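Local coordinates for structural polyprotein, VP3 (Israeli acute paralysis virus, PDB 5CDD) that probably serves as a structural subunit of the virus capsid, packing as a jelly-roll domain against the other coat proteins of the virion, at residues M129-R134 with K273-G278; F213-G218 with N226-H231; R152-F157 with R241-L246; I141-T146 with Y191-T196. All coordinates share one frame; numbering follows the deposited sequence.

In the fold
The chain enters strand 132-144 at 129-134, opening interaction 1, which closes at 273-278 and encloses the other three interactions. The same strand ends at 141-146, where interaction 4 opens; interaction 3 starts at 152-157 on the next strand. Interaction 4 closes at 191-196 before interaction 3 does at 241-246, so these two cross. Interaction 2, between 213-218 and 226-231, is nested inside interaction 3. Centres of 3 and 4 lie about 10 Å apart, as do those of 1 and 2. Interaction 3 pairs strands of the four-stranded sheet, interaction 4 packs the two sheets together, interaction 1 sets loop 273-278 against the start of strand 132-144, and interaction 2 sets helix 228-231 against the turn after strand 214-215.

Interaction 1: residues M129-R134 with K273-G278; sequences MFSYWR and KPLTSG
The hydroxyl of Ser131 lies with its OG 2.7 Å from Lys273 O, and its single proton can serve either that oxygen or, weakly, Glu271 OE1. With chi1 at -64° the OG is anti to the carbonyl carbon and beside the backbone N, which turns it to the 273-278 loop. Leu275 sets CD2 in van der Waals contact with Ser131 O at 3.5 Å, while CD1 to Ser131 CB, 4.2 Å, is the apolar part. Here the chain enters the D strand of the capsid jelly roll, and Ser131 and Tyr132 both face Val270 in a classic beta bulge, directly before the loop that carries Lys273. Pro274, just before Leu275, brings its ring CD to 3.8 Å from Met129 O; proline has no N-H to give that oxygen. The next carbonyl, Phe130 O, accepts from Thr216 OG1. The Lys273 CB points away from 129-134, and NZ bonds to Leu114 O and Asn125 O of a neighbouring subunit. Further along the loop, Thr276 OG1 donates to Gly278 O at 2.8 Å, while Pro274 O and Thr276 O both accept from Asn125 ND2 of that neighbouring subunit.

Interaction 2: residues F213-G218 with N226-H231; sequences FLKTAG and NNWNFH
Asn229 and Lys215 both hold CG anti to the carbonyl carbon and beside the backbone N (chi1 near -70° in each), on CB atoms that both point at the other segment. Lys215 then runs extended until chi4, at 65°, bends NZ off the line of the chain. Its CD passes 3.9 Å from Asn229 OD1, the two side chains meeting at a slant, while NZ comes within 4.2 Å of CH2 on the six-membered ring of Trp228, approaching the indole obliquely. The main polar partner of that ammonium is Gln150 of a neighbouring subunit, with a long, weak ion pair to Glu232 besides. This is the loop between strands G and H of the jelly roll: the short 214-215 strand leaves the sheet at Lys215, and helix 228-231 is folded back against the turn that follows. Between them Ala217 CB touches Asn229 CB at 3.6 Å. Past the alanine, the Gly218 carbonyl points at the helix, where its O receives a CA-H...O contact from Phe230 CA at 3.4 Å. The same oxygen lies in plane at the edge of the Phe230 ring, 3.6 Å from CD1. Ser233 OG ties both sides together through hydrogen bonds with Gly218 N and Asn229 O, and the Phe230 ring goes on to meet that of Phe234.

Interaction 3: residues R152-F157 with R241-L246; sequences RLEIFF and RPVTKL
The Arg241 guanidinium takes the ring rim of Phe156 on one face and the Glu154 carboxylate at its edge. Phe156 CE2 stands 3.2 Å above the guanidinium plane, offset toward its rim, and the ring and guanidinium planes are 56° apart. Glu154 OE1 lies in the guanidinium plane, 3.3 Å from Arg241 NH2 in a salt bridge, and takes a weaker bond from NE. The bridge meets OE1 on its syn side but 32° out of the carboxylate plane. The outer atoms are also engaged: Glu154 OE2 with the hydroxyl of Ser185, Arg241 NH1 with the carbonyls of Ala183 and Leu178, so the buried charges sit in a polar cluster. Beneath them run strands E and H of the jelly roll's CHEF sheet, antiparallel, with Glu154 and Arg241 a hydrogen-bonded pair. Leu153 and Pro242 occupy the opposite face, CD1 to CG 4.1 Å, and both lean on Trp71 of the other sheet. Where the chain turns a corner, a classic beta bulge sets Val243 and Thr244 against Arg152, whose O accepts from Val243 N at 2.7 Å and from Thr244 N at 3.3 Å. Arg152 NE adds a weak bond to Thr244 OG1, which lies in its guanidinium plane.

Interaction 4: residues I141-T146 with Y191-T196; sequences ITVVKT and YILDLT
In the core between the two sheets of the jelly roll, Val143 on strand D and Lys145 in the loop after it pack on Leu193 near the end of strand F and Leu195 just after it. The backbones stay apart, with Val143 CA 7.7 Å from Leu195 CA, and side chains fill the interval. Val143 CG2 and Leu193 CD2 meet at 3.5 Å, the two side chains sliding past each other in opposite directions; Leu193 has CG anti to its backbone N (chi1 -176°). The other branch of the valine, CG1, stands 4.2 Å from Leu195 CD2, and this pair crosses at about a right angle. The Lys145 chi1 of 66° puts CG between the backbone N and the carbonyl carbon; CD lies 3.6 Å from Leu195 CG, and CE lies beside Leu195 CB and the Leu195 carbonyl oxygen, a contact of carbon and not a bond. Val256 backs Val143 and Lys145, and Leu246 touches Leu195. The 191-196 segment turns directly after strand F: Asp194 OD1 accepts from Thr196 N at 2.8 Å through its anti lone pair, an Asx turn, while OD2 has a long, weak ion pair with Arg152. Leu195, the middle residue of that turn, points its CB toward 141-146. Branched methyls and lysine methylenes make up nearly all of the join, so shape and exclusion of water, rather than directed bonds, hold the two segments together.

Interaction 1: residues M129-R134 with K273-G278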
loop_
_atom_site.group_PDB
_atom_site.type_symbol
_atom_site.label_atom_id
_atom_site.label_comp_id
_atom_site.label_asym_id
_atom_site.label_seq_id
_atom_site.Cartn_x
_atom_site.Cartn_y
_atom_site.Cartn_z
ATOM N N MET B 129 -0.860 -4.104 46.429
ATOM C CA MET B 129 -1.673 -4.406 45.248
ATOM C C MET B 129 -1.113 -5.519 44.377
ATOM O O MET B 129 -1.831 -6.081 43.549
ATOM C CB MET B 129 -1.800 -3.174 44.356
ATOM C CG MET B 129 -2.206 -1.905 45.046
ATOM S SD MET B 129 -2.089 -0.534 43.889
ATOM C CE MET B 129 -3.734 -0.474 43.284
ATOM N N PHE B 130 0.168 -5.821 44.547
ATOM C CA PHE B 130 0.819 -6.835 43.731
ATOM C C PHE B 130 1.201 -8.084 44.516
ATOM O O PHE B 130 1.074 -8.119 45.737
ATOM C CB PHE B 130 2.047 -6.208 43.074
ATOM C CG PHE B 130 1.748 -4.911 42.372
ATOM C CD1 PHE B 130 1.173 -4.904 41.104
ATOM C CD2 PHE B 130 1.989 -3.695 43.003
ATOM C CE1 PHE B 130 0.840 -3.704 40.475
ATOM C CE2 PHE B 130 1.660 -2.489 42.384
ATOM C CZ PHE B 130 1.084 -2.495 41.118
ATOM N N SER B 131 1.669 -9.106 43.808
ATOM C CA SER B 131 2.055 -10.359 44.444
ATOM C C SER B 131 3.511 -10.406 44.891
ATOM O O SER B 131 3.805 -10.868 45.993
ATOM C CB SER B 131 1.769 -11.528 43.504
ATOM O OG SER B 131 0.378 -11.648 43.262
ATOM N N TYR B 132 4.422 -9.941 44.043
ATOM C CA TYR B 132 5.839 -9.945 44.388
ATOM C C TYR B 132 6.461 -8.586 44.113
ATOM O O TYR B 132 5.974 -7.828 43.275
ATOM C CB TYR B 132 6.590 -11.013 43.588
ATOM C CG TYR B 132 5.877 -12.342 43.506
ATOM C CD1 TYR B 132 5.079 -12.658 42.407
ATOM C CD2 TYR B 132 5.985 -13.280 44.531
ATOM C CE1 TYR B 132 4.409 -13.876 42.329
ATOM C CE2 TYR B 132 5.317 -14.501 44.464
ATOM C CZ TYR B 132 4.531 -14.791 43.361
ATOM O OH TYR B 132 3.865 -15.993 43.284
ATOM N N TRP B 133 7.547 -8.285 44.820
ATOM C CA TRP B 133 8.235 -7.012 44.660
ATOM C C TRP B 133 9.745 -7.175 44.564
ATOM O O TRP B 133 10.290 -8.261 44.771
ATOM C CB TRP B 133 7.925 -6.087 45.839
ATOM C CG TRP B 133 8.463 -6.598 47.146
ATOM C CD1 TRP B 133 7.873 -7.507 47.974
ATOM C CD2 TRP B 133 9.722 -6.265 47.746
ATOM N NE1 TRP B 133 8.686 -7.763 49.054
ATOM C CE2 TRP B 133 9.827 -7.015 48.938
ATOM C CE3 TRP B 133 10.773 -5.408 47.390
ATOM C CZ2 TRP B 133 10.943 -6.933 49.779
ATOM C CZ3 TRP B 133 11.883 -5.326 48.227
ATOM C CH2 TRP B 133 11.957 -6.086 49.409
ATOM N N ARG B 134 10.410 -6.067 44.261
ATOM C CA ARG B 134 11.860 -6.006 44.141
ATOM C C ARG B 134 12.205 -4.523 44.143
ATOM O O ARG B 134 11.715 -3.771 43.300
ATOM C CB ARG B 134 12.317 -6.643 42.828
ATOM C CG ARG B 134 13.819 -6.627 42.631
ATOM C CD ARG B 134 14.192 -7.035 41.219
ATOM N NE ARG B 134 15.637 -6.995 41.011
ATOM C CZ ARG B 134 16.483 -7.925 41.441
ATOM N NH1 ARG B 134 16.030 -8.980 42.102
ATOM N NH2 ARG B 134 17.783 -7.798 41.217
ATOM N N LYS B 273 -2.124 -8.550 41.326
ATOM C CA LYS B 273 -3.094 -9.133 42.252
ATOM C C LYS B 273 -2.497 -9.230 43.655
ATOM O O LYS B 273 -1.326 -9.575 43.811
ATOM C CB LYS B 273 -3.504 -10.530 41.775
ATOM C CG LYS B 273 -4.300 -11.324 42.794
ATOM C CD LYS B 273 -4.701 -12.683 42.275
ATOM C CE LYS B 273 -5.491 -13.430 43.331
ATOM N NZ LYS B 273 -6.606 -14.213 42.743
ATOM N N PRO B 274 -3.289 -8.912 44.694
ATOM C CA PRO B 274 -2.782 -8.989 46.067
ATOM C C PRO B 274 -2.376 -10.428 46.387
ATOM O O PRO B 274 -2.970 -11.378 45.870
ATOM C CB PRO B 274 -3.978 -8.542 46.901
ATOM C CG PRO B 274 -4.724 -7.640 45.975
ATOM C CD PRO B 274 -4.660 -8.376 44.670
ATOM N N LEU B 275 -1.372 -10.593 47.238
ATOM C CA LEU B 275 -0.923 -11.930 47.613
ATOM C C LEU B 275 -1.666 -12.397 48.864
ATOM O O LEU B 275 -1.552 -13.550 49.275
ATOM C CB LEU B 275 0.585 -11.924 47.876
ATOM C CG LEU B 275 1.242 -13.292 48.067
ATOM C CD1 LEU B 275 1.120 -14.101 46.786
ATOM C CD2 LEU B 275 2.701 -13.110 48.431
ATOM N N THR B 276 -2.432 -11.487 49.457
ATOM C CA THR B 276 -3.195 -11.768 50.667
ATOM C C THR B 276 -4.425 -12.632 50.404
ATOM O O THR B 276 -4.876 -12.760 49.266
ATOM C CB THR B 276 -3.643 -10.459 51.336
ATOM O OG1 THR B 276 -4.442 -9.704 50.415
ATOM C CG2 THR B 276 -2.428 -9.635 51.744
ATOM N N SER B 277 -4.964 -13.217 51.472
ATOM C CA SER B 277 -6.136 -14.078 51.373
ATOM C C SER B 277 -7.418 -13.273 51.210
ATOM O O SER B 277 -8.459 -13.819 50.845
ATOM C CB SER B 277 -6.249 -14.957 52.620
ATOM O OG SER B 277 -6.441 -14.165 53.780
ATOM N N GLY B 278 -7.339 -11.976 51.488
ATOM C CA GLY B 278 -8.506 -11.126 51.357
ATOM C C GLY B 278 -8.274 -9.999 50.369
ATOM O O GLY B 278 -7.149 -9.798 49.911
#

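Interaction 2: residues F213-G218 with N226-H231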
loop_
_atom_site.group_PDB
_atom_site.type_symbol
_atom_site.label_atom_id
_atom_site.label_comp_id
_atom_site.label_asym_id
_atom_site.label_seq_id
_atom_site.Cartn_x
_atom_site.Cartn_y
_atom_site.Cartn_z
ATOM N N PHE B 213 12.292 -12.053 43.180
ATOM C CA PHE B 213 11.304 -11.168 43.781
ATOM C C PHE B 213 10.894 -11.758 45.127
ATOM O O PHE B 213 11.038 -12.960 45.352
ATOM C CB PHE B 213 10.059 -11.075 42.898
ATOM C CG PHE B 213 10.331 -10.636 41.486
ATOM C CD1 PHE B 213 10.638 -9.311 41.197
ATOM C CD2 PHE B 213 10.237 -11.546 40.436
ATOM C CE1 PHE B 213 10.843 -8.896 39.882
ATOM C CE2 PHE B 213 10.438 -11.144 39.121
ATOM C CZ PHE B 213 10.740 -9.815 38.843
ATOM N N LEU B 214 10.382 -10.913 46.018
ATOM C CA LEU B 214 9.927 -11.361 47.330
ATOM C C LEU B 214 8.421 -11.150 47.439
ATOM O O LEU B 214 7.856 -10.298 46.753
ATOM C CB LEU B 214 10.645 -10.590 48.440
ATOM C CG LEU B 214 12.121 -10.928 48.662
ATOM C CD1 LEU B 214 12.716 -9.977 49.682
ATOM C CD2 LEU B 214 12.254 -12.364 49.138
ATOM N N LYS B 215 7.772 -11.930 48.297
ATOM C CA LYS B 215 6.331 -11.823 48.471
ATOM C C LYS B 215 5.934 -10.477 49.065
ATOM O O LYS B 215 6.755 -9.788 49.667
ATOM C CB LYS B 215 5.822 -12.970 49.351
ATOM C CG LYS B 215 5.905 -14.341 48.678
ATOM C CD LYS B 215 5.217 -15.423 49.507
ATOM C CE LYS B 215 5.104 -16.742 48.743
ATOM N NZ LYS B 215 6.424 -17.368 48.455
ATOM N N THR B 216 4.671 -10.104 48.890
ATOM C CA THR B 216 4.176 -8.831 49.400
ATOM C C THR B 216 3.164 -8.986 50.530
ATOM O O THR B 216 2.520 -8.017 50.925
ATOM C CB THR B 216 3.514 -8.007 48.274
ATOM O OG1 THR B 216 2.369 -8.716 47.780
ATOM C CG2 THR B 216 4.501 -7.756 47.140
ATOM N N ALA B 217 3.028 -10.202 51.046
ATOM C CA ALA B 217 2.086 -10.479 52.123
ATOM C C ALA B 217 2.405 -9.658 53.369
ATOM O O ALA B 217 1.513 -9.077 53.995
ATOM C CB ALA B 217 2.108 -11.968 52.459
ATOM N N GLY B 218 3.684 -9.604 53.721
ATOM C CA GLY B 218 4.088 -8.856 54.898
ATOM C C GLY B 218 3.520 -9.356 56.218
ATOM O O GLY B 218 3.515 -10.559 56.488
ATOM N N ASN B 226 0.604 -18.660 61.630
ATOM C CA ASN B 226 0.872 -18.189 60.281
ATOM C C ASN B 226 1.903 -17.068 60.283
ATOM O O ASN B 226 1.561 -15.902 60.442
ATOM C CB ASN B 226 -0.436 -17.720 59.636
ATOM C CG ASN B 226 -0.262 -17.295 58.191
ATOM O OD1 ASN B 226 0.365 -17.994 57.394
ATOM N ND2 ASN B 226 -0.841 -16.152 57.840
ATOM N N ASN B 227 3.166 -17.433 60.091
ATOM C CA ASN B 227 4.253 -16.465 60.084
ATOM C C ASN B 227 5.240 -16.750 58.957
ATOM O O ASN B 227 6.335 -16.197 58.935
ATOM C CB ASN B 227 4.979 -16.496 61.436
ATOM C CG ASN B 227 5.757 -17.780 61.653
ATOM O OD1 ASN B 227 5.237 -18.872 61.442
ATOM N ND2 ASN B 227 7.008 -17.653 62.075
ATOM N N TRP B 228 4.848 -17.604 58.016
ATOM C CA TRP B 228 5.740 -17.942 56.912
ATOM C C TRP B 228 5.799 -16.916 55.795
ATOM O O TRP B 228 6.865 -16.664 55.234
ATOM C CB TRP B 228 5.378 -19.293 56.299
ATOM C CG TRP B 228 6.449 -19.787 55.375
ATOM C CD1 TRP B 228 7.705 -20.192 55.726
ATOM C CD2 TRP B 228 6.366 -19.928 53.944
ATOM N NE1 TRP B 228 8.405 -20.583 54.608
ATOM C CE2 TRP B 228 7.610 -20.432 53.509
ATOM C CE3 TRP B 228 5.359 -19.682 53.000
ATOM C CZ2 TRP B 228 7.875 -20.691 52.158
ATOM C CZ3 TRP B 228 5.627 -19.942 51.656
ATOM C CH2 TRP B 228 6.875 -20.444 51.250
ATOM N N ASN B 229 4.652 -16.346 55.448
ATOM C CA ASN B 229 4.616 -15.350 54.387
ATOM C C ASN B 229 5.363 -14.115 54.838
ATOM O O ASN B 229 5.910 -13.374 54.024
ATOM C CB ASN B 229 3.178 -14.972 54.034
ATOM C CG ASN B 229 2.432 -16.097 53.351
ATOM O OD1 ASN B 229 2.875 -16.624 52.327
ATOM N ND2 ASN B 229 1.291 -16.472 53.915
ATOM N N PHE B 230 5.385 -13.907 56.149
ATOM C CA PHE B 230 6.068 -12.769 56.735
ATOM C C PHE B 230 7.553 -12.834 56.407
ATOM O O PHE B 230 8.138 -11.861 55.934
ATOM C CB PHE B 230 5.877 -12.770 58.250
ATOM C CG PHE B 230 6.602 -11.662 58.948
ATOM C CD1 PHE B 230 6.135 -10.355 58.877
ATOM C CD2 PHE B 230 7.776 -11.917 59.645
ATOM C CE1 PHE B 230 6.829 -9.316 59.490
ATOM C CE2 PHE B 230 8.478 -10.888 60.261
ATOM C CZ PHE B 230 8.005 -9.585 60.183
ATOM N N HIS B 231 8.156 -13.990 56.657
ATOM C CA HIS B 231 9.577 -14.187 56.399
ATOM C C HIS B 231 9.900 -14.183 54.913
ATOM O O HIS B 231 11.007 -13.826 54.512
ATOM C CB HIS B 231 10.045 -15.501 57.029
ATOM C CG HIS B 231 9.993 -15.502 58.525
ATOM N ND1 HIS B 231 10.728 -14.626 59.295
ATOM C CD2 HIS B 231 9.284 -16.262 59.393
ATOM C CE1 HIS B 231 10.474 -14.846 60.572
ATOM N NE2 HIS B 231 9.601 -15.833 60.660
#

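Interaction 3: residues R152-F157 with R241-L246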
loop_
_atom_site.group_PDB
_atom_site.type_symbol
_atom_site.label_atom_id
_atom_site.label_comp_id
_atom_site.label_asym_id
_atom_site.label_seq_id
_atom_site.Cartn_x
_atom_site.Cartn_y
_atom_site.Cartn_z
ATOM N N ARG B 152 26.955 7.486 70.196
ATOM C CA ARG B 152 27.039 6.923 68.857
ATOM C C ARG B 152 26.056 5.786 68.644
ATOM O O ARG B 152 26.045 4.813 69.394
ATOM C CB ARG B 152 28.460 6.432 68.589
ATOM C CG ARG B 152 29.452 7.553 68.372
ATOM C CD ARG B 152 30.729 7.330 69.166
ATOM N NE ARG B 152 31.377 6.072 68.824
ATOM C CZ ARG B 152 31.857 5.778 67.621
ATOM N NH1 ARG B 152 31.764 6.659 66.635
ATOM N NH2 ARG B 152 32.416 4.594 67.402
ATOM N N LEU B 153 25.236 5.915 67.606
ATOM C CA LEU B 153 24.236 4.908 67.285
ATOM C C LEU B 153 24.739 4.033 66.137
ATOM O O LEU B 153 25.345 4.526 65.187
ATOM C CB LEU B 153 22.925 5.607 66.907
ATOM C CG LEU B 153 21.594 4.881 67.107
ATOM C CD1 LEU B 153 21.451 4.408 68.547
ATOM C CD2 LEU B 153 20.464 5.833 66.749
ATOM N N GLU B 154 24.495 2.732 66.237
ATOM C CA GLU B 154 24.926 1.789 65.214
ATOM C C GLU B 154 23.734 1.214 64.465
ATOM O O GLU B 154 22.736 0.823 65.071
ATOM C CB GLU B 154 25.717 0.649 65.854
ATOM C CG GLU B 154 26.023 -0.512 64.924
ATOM C CD GLU B 154 26.618 -1.702 65.658
ATOM O OE1 GLU B 154 25.979 -2.201 66.611
ATOM O OE2 GLU B 154 27.724 -2.142 65.277
ATOM N N ILE B 155 23.841 1.167 63.142
ATOM C CA ILE B 155 22.781 0.623 62.305
ATOM C C ILE B 155 23.439 -0.324 61.310
ATOM O O ILE B 155 24.168 0.114 60.423
ATOM C CB ILE B 155 22.047 1.736 61.529
ATOM C CG1 ILE B 155 21.548 2.812 62.497
ATOM C CG2 ILE B 155 20.873 1.143 60.767
ATOM C CD1 ILE B 155 22.159 4.185 62.270
ATOM N N PHE B 156 23.190 -1.620 61.467
ATOM C CA PHE B 156 23.784 -2.607 60.575
ATOM C C PHE B 156 22.720 -3.454 59.892
ATOM O O PHE B 156 21.578 -3.521 60.349
ATOM C CB PHE B 156 24.769 -3.496 61.351
ATOM C CG PHE B 156 24.122 -4.400 62.365
ATOM C CD1 PHE B 156 23.714 -5.685 62.013
ATOM C CD2 PHE B 156 23.924 -3.971 63.675
ATOM C CE1 PHE B 156 23.120 -6.530 62.951
ATOM C CE2 PHE B 156 23.331 -4.808 64.618
ATOM C CZ PHE B 156 22.929 -6.090 64.253
ATOM N N PHE B 157 23.102 -4.089 58.788
ATOM C CA PHE B 157 22.185 -4.930 58.030
ATOM C C PHE B 157 22.545 -6.406 58.130
ATOM O O PHE B 157 23.706 -6.794 57.969
ATOM C CB PHE B 157 22.171 -4.518 56.556
ATOM C CG PHE B 157 21.321 -5.408 55.688
ATOM C CD1 PHE B 157 19.939 -5.439 55.841
ATOM C CD2 PHE B 157 21.907 -6.241 54.738
ATOM C CE1 PHE B 157 19.151 -6.290 55.061
ATOM C CE2 PHE B 157 21.129 -7.093 53.956
ATOM C CZ PHE B 157 19.749 -7.118 54.119
ATOM N N ARG B 241 21.506 -0.181 67.416
ATOM C CA ARG B 241 22.058 -0.403 68.750
ATOM C C ARG B 241 23.112 0.643 69.093
ATOM O O ARG B 241 23.933 1.007 68.252
ATOM C CB ARG B 241 22.695 -1.793 68.833
ATOM C CG ARG B 241 21.784 -2.927 68.409
ATOM C CD ARG B 241 22.455 -4.277 68.599
ATOM N NE ARG B 241 23.768 -4.333 67.964
ATOM C CZ ARG B 241 24.476 -5.447 67.814
ATOM N NH1 ARG B 241 23.995 -6.603 68.251
ATOM N NH2 ARG B 241 25.665 -5.406 67.230
ATOM N N PRO B 242 23.100 1.142 70.338
ATOM C CA PRO B 242 24.081 2.149 70.751
ATOM C C PRO B 242 25.486 1.557 70.852
ATOM O O PRO B 242 25.672 0.482 71.419
ATOM C CB PRO B 242 23.560 2.601 72.115
ATOM C CG PRO B 242 22.085 2.331 72.035
ATOM C CD PRO B 242 22.044 0.994 71.353
ATOM N N VAL B 243 26.469 2.253 70.291
ATOM C CA VAL B 243 27.858 1.803 70.356
ATOM C C VAL B 243 28.468 2.498 71.567
ATOM O O VAL B 243 29.245 1.911 72.322
ATOM C CB VAL B 243 28.645 2.211 69.092
ATOM C CG1 VAL B 243 30.120 1.888 69.268
ATOM C CG2 VAL B 243 28.096 1.481 67.888
ATOM N N THR B 244 28.092 3.762 71.732
ATOM C CA THR B 244 28.543 4.595 72.838
ATOM C C THR B 244 27.292 5.100 73.546
ATOM O O THR B 244 26.434 5.732 72.930
ATOM C CB THR B 244 29.362 5.799 72.331
ATOM O OG1 THR B 244 30.582 5.331 71.744
ATOM C CG2 THR B 244 29.679 6.754 73.474
ATOM N N LYS B 245 27.190 4.814 74.839
ATOM C CA LYS B 245 26.037 5.224 75.631
ATOM C C LYS B 245 25.712 6.705 75.432
ATOM O O LYS B 245 26.596 7.509 75.138
ATOM C CB LYS B 245 26.304 4.930 77.108
ATOM C CG LYS B 245 25.055 4.617 77.909
ATOM C CD LYS B 245 25.408 3.937 79.219
ATOM C CE LYS B 245 24.164 3.439 79.932
ATOM N NZ LYS B 245 24.501 2.708 81.185
ATOM N N LEU B 246 24.438 7.057 75.584
ATOM C CA LEU B 246 24.006 8.441 75.410
ATOM C C LEU B 246 24.451 9.318 76.578
ATOM O O LEU B 246 24.177 9.013 77.737
ATOM C CB LEU B 246 22.483 8.511 75.277
ATOM C CG LEU B 246 21.899 9.913 75.069
ATOM C CD1 LEU B 246 22.420 10.496 73.764
ATOM C CD2 LEU B 246 20.383 9.846 75.053
#

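Interaction 4: residues I141-T146 with Y191-T196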
loop_
_atom_site.group_PDB
_atom_site.type_symbol
_atom_site.label_atom_id
_atom_site.label_comp_id
_atom_site.label_asym_id
_atom_site.label_seq_id
_atom_site.Cartn_x
_atom_site.Cartn_y
_atom_site.Cartn_z
ATOM N N ILE B 141 17.304 8.003 59.211
ATOM C CA ILE B 141 17.291 7.980 60.666
ATOM C C ILE B 141 17.736 9.321 61.235
ATOM O O ILE B 141 18.889 9.732 61.081
ATOM C CB ILE B 141 18.205 6.861 61.180
ATOM C CG1 ILE B 141 17.777 5.533 60.545
ATOM C CG2 ILE B 141 18.142 6.788 62.700
ATOM C CD1 ILE B 141 18.700 4.377 60.854
ATOM N N THR B 142 16.798 9.998 61.887
ATOM C CA THR B 142 17.053 11.301 62.479
ATOM C C THR B 142 17.071 11.211 64.002
ATOM O O THR B 142 16.266 10.504 64.603
ATOM C CB THR B 142 15.966 12.318 62.080
ATOM O OG1 THR B 142 15.789 12.310 60.656
ATOM C CG2 THR B 142 16.362 13.712 62.541
ATOM N N VAL B 143 17.990 11.937 64.627
ATOM C CA VAL B 143 18.091 11.945 66.078
ATOM C C VAL B 143 17.738 13.345 66.566
ATOM O O VAL B 143 18.557 14.261 66.495
ATOM C CB VAL B 143 19.518 11.593 66.551
ATOM C CG1 VAL B 143 19.565 11.576 68.066
ATOM C CG2 VAL B 143 19.937 10.241 65.996
ATOM N N VAL B 144 16.510 13.507 67.046
ATOM C CA VAL B 144 16.059 14.799 67.540
ATOM C C VAL B 144 16.715 15.058 68.894
ATOM O O VAL B 144 16.296 14.514 69.914
ATOM C CB VAL B 144 14.530 14.826 67.688
ATOM C CG1 VAL B 144 14.079 16.209 68.095
ATOM C CG2 VAL B 144 13.872 14.421 66.374
ATOM N N LYS B 145 17.740 15.905 68.890
ATOM C CA LYS B 145 18.491 16.212 70.103
ATOM C C LYS B 145 18.877 17.687 70.204
ATOM O O LYS B 145 18.319 18.543 69.518
ATOM C CB LYS B 145 19.768 15.377 70.109
ATOM C CG LYS B 145 20.714 15.770 68.982
ATOM C CD LYS B 145 21.943 14.891 68.912
ATOM C CE LYS B 145 22.989 15.515 68.000
ATOM N NZ LYS B 145 22.437 15.827 66.656
ATOM N N THR B 146 19.842 17.965 71.079
ATOM C CA THR B 146 20.366 19.313 71.279
ATOM C C THR B 146 21.863 19.217 71.001
ATOM O O THR B 146 22.393 18.121 70.808
ATOM C CB THR B 146 20.171 19.813 72.729
ATOM O OG1 THR B 146 21.005 19.059 73.615
ATOM C CG2 THR B 146 18.723 19.665 73.158
ATOM N N TYR B 191 26.590 1.460 59.609
ATOM C CA TYR B 191 26.907 2.877 59.678
ATOM C C TYR B 191 26.795 3.304 61.136
ATOM O O TYR B 191 25.869 2.901 61.840
ATOM C CB TYR B 191 25.930 3.706 58.844
ATOM C CG TYR B 191 26.207 5.188 58.930
ATOM C CD1 TYR B 191 27.297 5.750 58.268
ATOM C CD2 TYR B 191 25.415 6.021 59.719
ATOM C CE1 TYR B 191 27.592 7.105 58.389
ATOM C CE2 TYR B 191 25.703 7.380 59.849
ATOM C CZ TYR B 191 26.793 7.914 59.181
ATOM O OH TYR B 191 27.086 9.253 59.302
ATOM N N ILE B 192 27.743 4.115 61.588
ATOM C CA ILE B 192 27.728 4.591 62.961
ATOM C C ILE B 192 27.442 6.084 62.984
ATOM O O ILE B 192 28.267 6.894 62.561
ATOM C CB ILE B 192 29.071 4.311 63.663
ATOM C CG1 ILE B 192 29.297 2.801 63.746
ATOM C CG2 ILE B 192 29.073 4.926 65.054
ATOM C CD1 ILE B 192 30.595 2.408 64.405
ATOM N N LEU B 193 26.259 6.437 63.468
ATOM C CA LEU B 193 25.849 7.830 63.549
ATOM C C LEU B 193 26.380 8.451 64.837
ATOM O O LEU B 193 26.006 8.037 65.934
ATOM C CB LEU B 193 24.321 7.925 63.511
ATOM C CG LEU B 193 23.698 9.320 63.482
ATOM C CD1 LEU B 193 24.167 10.070 62.247
ATOM C CD2 LEU B 193 22.185 9.195 63.483
ATOM N N ASP B 194 27.257 9.438 64.695
ATOM C CA ASP B 194 27.842 10.123 65.843
ATOM C C ASP B 194 27.127 11.455 66.052
ATOM O O ASP B 194 27.259 12.371 65.242
ATOM C CB ASP B 194 29.333 10.365 65.602
ATOM C CG ASP B 194 30.070 10.776 66.861
ATOM O OD1 ASP B 194 29.677 11.786 67.484
ATOM O OD2 ASP B 194 31.046 10.086 67.228
ATOM N N LEU B 195 26.372 11.557 67.144
ATOM C CA LEU B 195 25.619 12.768 67.458
ATOM C C LEU B 195 26.457 14.046 67.492
ATOM O O LEU B 195 25.912 15.151 67.523
ATOM C CB LEU B 195 24.892 12.601 68.796
ATOM C CG LEU B 195 23.653 11.701 68.820
ATOM C CD1 LEU B 195 24.000 10.309 68.326
ATOM C CD2 LEU B 195 23.102 11.642 70.237
ATOM N N THR B 196 27.777 13.895 67.484
ATOM C CA THR B 196 28.682 15.042 67.519
ATOM C C THR B 196 28.982 15.577 66.121
ATOM O O THR B 196 29.381 16.731 65.962
ATOM C CB THR B 196 30.017 14.668 68.203
ATOM O OG1 THR B 196 29.765 14.283 69.560
ATOM C CG2 THR B 196 30.982 15.843 68.185
#